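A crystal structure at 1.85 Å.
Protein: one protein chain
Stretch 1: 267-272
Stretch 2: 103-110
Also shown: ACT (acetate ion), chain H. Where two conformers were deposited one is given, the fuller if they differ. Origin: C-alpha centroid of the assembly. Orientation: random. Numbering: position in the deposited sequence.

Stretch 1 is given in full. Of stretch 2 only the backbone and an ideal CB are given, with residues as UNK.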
# COMPACT_ATOMS: atom_id res chain seq x y z
N ILE A 267 -5.50 10.36 -2.32
CA ILE A 267 -5.92 11.67 -1.79
C ILE A 267 -7.34 11.91 -2.28
O ILE A 267 -7.61 11.84 -3.49
CB ILE A 267 -5.06 12.85 -2.30
CG1 ILE A 267 -3.58 12.59 -2.11
CG2 ILE A 267 -5.50 14.17 -1.61
CD1 ILE A 267 -2.68 13.64 -2.76
N ASN A 268 -8.23 12.19 -1.34
CA ASN A 268 -9.63 12.49 -1.61
C ASN A 268 -10.02 13.91 -1.21
O ASN A 268 -9.39 14.53 -0.34
CB ASN A 268 -10.51 11.51 -0.82
CG ASN A 268 -10.69 10.22 -1.54
OD1 ASN A 268 -11.55 10.12 -2.41
ND2 ASN A 268 -9.89 9.20 -1.16
N ILE A 269 -11.06 14.41 -1.87
CA ILE A 269 -11.61 15.71 -1.53
C ILE A 269 -12.84 15.48 -0.66
O ILE A 269 -13.76 14.74 -1.02
CB ILE A 269 -12.04 16.53 -2.78
CG1 ILE A 269 -10.82 16.84 -3.66
CG2 ILE A 269 -12.71 17.83 -2.34
CD1 ILE A 269 -11.14 17.70 -4.90
N ASN A 270 -12.85 16.09 0.52
CA ASN A 270 -14.00 15.93 1.42
C ASN A 270 -15.24 16.64 0.89
O ASN A 270 -15.18 17.75 0.40
CB ASN A 270 -13.67 16.39 2.84
CG ASN A 270 -12.59 15.58 3.45
OD1 ASN A 270 -11.48 15.51 2.92
ND2 ASN A 270 -12.89 14.95 4.60
N LYS A 271 -16.35 15.93 0.96
CA LYS A 271 -17.61 16.43 0.45
C LYS A 271 -18.05 17.74 1.11
O LYS A 271 -18.66 18.59 0.46
CB LYS A 271 -18.67 15.33 0.60
CG LYS A 271 -20.00 15.62 -0.04
CD LYS A 271 -20.90 14.39 0.01
CE LYS A 271 -20.36 13.26 -0.85
NZ LYS A 271 -21.24 12.05 -0.80
N ASN A 272 -17.68 17.92 2.38
CA ASN A 272 -18.07 19.13 3.12
C ASN A 272 -17.10 20.31 2.88
O ASN A 272 -17.32 21.41 3.38
CB ASN A 272 -18.17 18.80 4.62
CG ASN A 272 -18.92 19.86 5.42
OD1 ASN A 272 -19.91 20.43 4.95
ND2 ASN A 272 -18.46 20.11 6.65
N UNK A 103 -18.87 5.55 3.14
CA UNK A 103 -19.55 6.35 4.16
C UNK A 103 -20.16 7.63 3.61
O UNK A 103 -20.97 8.29 4.28
CB UNK A 103 -18.57 6.70 5.28
N UNK A 104 -19.77 8.00 2.40
CA UNK A 104 -20.30 9.19 1.74
C UNK A 104 -19.59 10.48 2.11
O UNK A 104 -20.16 11.56 1.97
CB UNK A 104 -21.79 9.33 2.07
N UNK A 105 -18.35 10.34 2.56
CA UNK A 105 -17.53 11.47 3.01
C UNK A 105 -16.76 12.20 1.93
O UNK A 105 -16.40 13.37 2.10
CB UNK A 105 -16.53 10.98 4.06
N UNK A 106 -16.51 11.52 0.81
CA UNK A 106 -15.69 12.06 -0.26
C UNK A 106 -16.43 12.27 -1.58
O UNK A 106 -17.34 11.54 -1.91
CB UNK A 106 -14.50 11.13 -0.50
N UNK A 107 -15.99 13.27 -2.33
CA UNK A 107 -16.60 13.54 -3.62
C UNK A 107 -16.11 12.66 -4.76
O UNK A 107 -14.93 12.31 -4.81
CB UNK A 107 -16.36 15.01 -3.99
N UNK A 108 -17.02 12.30 -5.66
CA UNK A 108 -16.63 11.58 -6.88
C UNK A 108 -15.96 12.71 -7.66
O UNK A 108 -16.56 13.77 -7.84
CB UNK A 108 -17.79 10.92 -7.62
N UNK A 109 -14.74 12.50 -8.13
CA UNK A 109 -13.98 13.59 -8.76
C UNK A 109 -14.14 13.83 -10.24
O UNK A 109 -14.30 12.90 -11.03
CB UNK A 109 -12.49 13.35 -8.51
N UNK A 110 -14.08 15.11 -10.60
CA UNK A 110 -14.14 15.53 -11.99
C UNK A 110 -12.69 15.55 -12.45
O UNK A 110 -11.96 16.50 -12.20
CB UNK A 110 -14.83 16.88 -12.17
C ACT H . -20.95 8.56 -2.47
O ACT H . -20.37 9.14 -3.41
OXT ACT H . -21.69 9.29 -1.78
CH3 ACT H . -20.80 7.09 -2.20

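Position 103 lies beyond the reach of stretch 1: nothing of that stretch comes within 5.5 Å of its ideal CB, so the contact leaves the choice open. The residue is Ala103.

Position 104 is decided by its backbone. With phi 85° and psi 24°, a CB would be jammed against the carbonyl O of position 103, and it would also stand 4.0 Å from Lys271 NZ. Glycine is the natural answer, and Gly104 is found, closing the preceding helix in a Schellman motif. Its carbonyl is put to use: Lys271 NZ donates a hydrogen bond to Gly104 O at 3.0 Å, and donates another to an acetate ion, NZ to OXT 3.0 Å, probably a guest from the crystallisation liquor.

At position 105 the CA-to-CB bond points away from stretch 1, and the backbone carries the main contact. Its O accepts a nearly straight hydrogen bond from Lys271 N (2.8 Å, 176°), which any residue type could supply. The side chain is only loosely constrained; an aliphatic one could reach back along Asn270. Ile105 does so, lying alongside the side chain of Asn270, and in the backbone Asn270 CA is 3.6 Å from Ile105 O, while water 1 donates to Ile105 O (2.8 Å) and accepts from Asn272 N (3.2 Å).

Position 106 is bridged to Asn270, with the two CA atoms 4.5 Å apart. CA-to-CB points away overall, yet the ideal CB is 3.7 Å from both Asn268 OD1 and Ile269 O, and the CB of Asn268 points toward this stretch. A flat or broad apolar group, aromatic or large aliphatic, could cover that methylene. Phe106, with chi1 in m, lays one ring face against it: Asn268 CB is 3.6 Å from the centroid of the Phe106 ring and 14° off its normal, a CH-pi contact. The side chain of Asn270 meets the ring at its edge. In the backbone, Phe106 CA makes a CA-H...O contact with Ile269 O at 3.4 Å.

Position 107 gives its backbone N to Ile269 O, which excludes proline, and its CB points sideways, 4.8 Å from Lys271 CA. Stretch 1 sets no strong demand on the side chain here; a small polar or apolar one would fit. In Asp107, N donates to Ile269 O (3.0 Å, 168°), and OD1 comes within 3.4 Å of Lys271 CG, near the stem and not the ammonium group, while OD2 is hydrogen-bonded elsewhere in the structure. Water 2 strengthens the join, donating to Asp107 O and Asn268 OD1 and accepting from Ile269 N.

Position 108 points away, and stretch 1 leaves its side chain open; the residue is Lys108.

Position 109 points toward stretch 1, but its ideal CB is still beyond 5.5 Å. A side chain must therefore have length, and the apolar end of Ile269 invites leucine, isoleucine or methionine. Leu109 bridges the gap, its CD2 packing 3.7 Å from Ile269 CD1.

Position 110 is out of reach again and unconstrained by stretch 1; the residue is Asp110.

Stretch 2 (103-110) AGIFDKLD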
# COMPACT_ATOMS: atom_id res chain seq x y z
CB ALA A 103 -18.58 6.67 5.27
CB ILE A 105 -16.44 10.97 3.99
CG1 ILE A 105 -17.07 10.16 5.11
CG2 ILE A 105 -15.62 12.15 4.53
CD1 ILE A 105 -18.17 10.89 5.82
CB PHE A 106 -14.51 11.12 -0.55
CG PHE A 106 -13.67 10.79 0.65
CD1 PHE A 106 -13.23 11.79 1.50
CD2 PHE A 106 -13.21 9.50 0.86
CE1 PHE A 106 -12.43 11.50 2.59
CE2 PHE A 106 -12.40 9.20 1.96
CZ PHE A 106 -12.01 10.20 2.81
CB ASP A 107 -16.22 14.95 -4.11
CG ASP A 107 -17.13 16.04 -3.62
OD1 ASP A 107 -18.14 15.78 -2.92
OD2 ASP A 107 -16.84 17.19 -4.00
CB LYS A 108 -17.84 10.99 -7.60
CG LYS A 108 -17.51 10.11 -8.81
CD LYS A 108 -18.77 9.68 -9.53
CE LYS A 108 -18.49 8.81 -10.75
NZ LYS A 108 -17.95 7.47 -10.40
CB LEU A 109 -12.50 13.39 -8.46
CG LEU A 109 -12.08 13.31 -6.99
CD1 LEU A 109 -10.55 13.18 -6.91
CD2 LEU A 109 -12.58 14.54 -6.20
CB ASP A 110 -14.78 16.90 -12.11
CG ASP A 110 -14.79 17.43 -13.52
OD1 ASP A 110 -14.27 16.75 -14.43
OD2 ASP A 110 -15.32 18.54 -13.71
O HOH W 1 -17.18 15.24 4.04
O HOH W 2 -12.41 12.54 -3.56
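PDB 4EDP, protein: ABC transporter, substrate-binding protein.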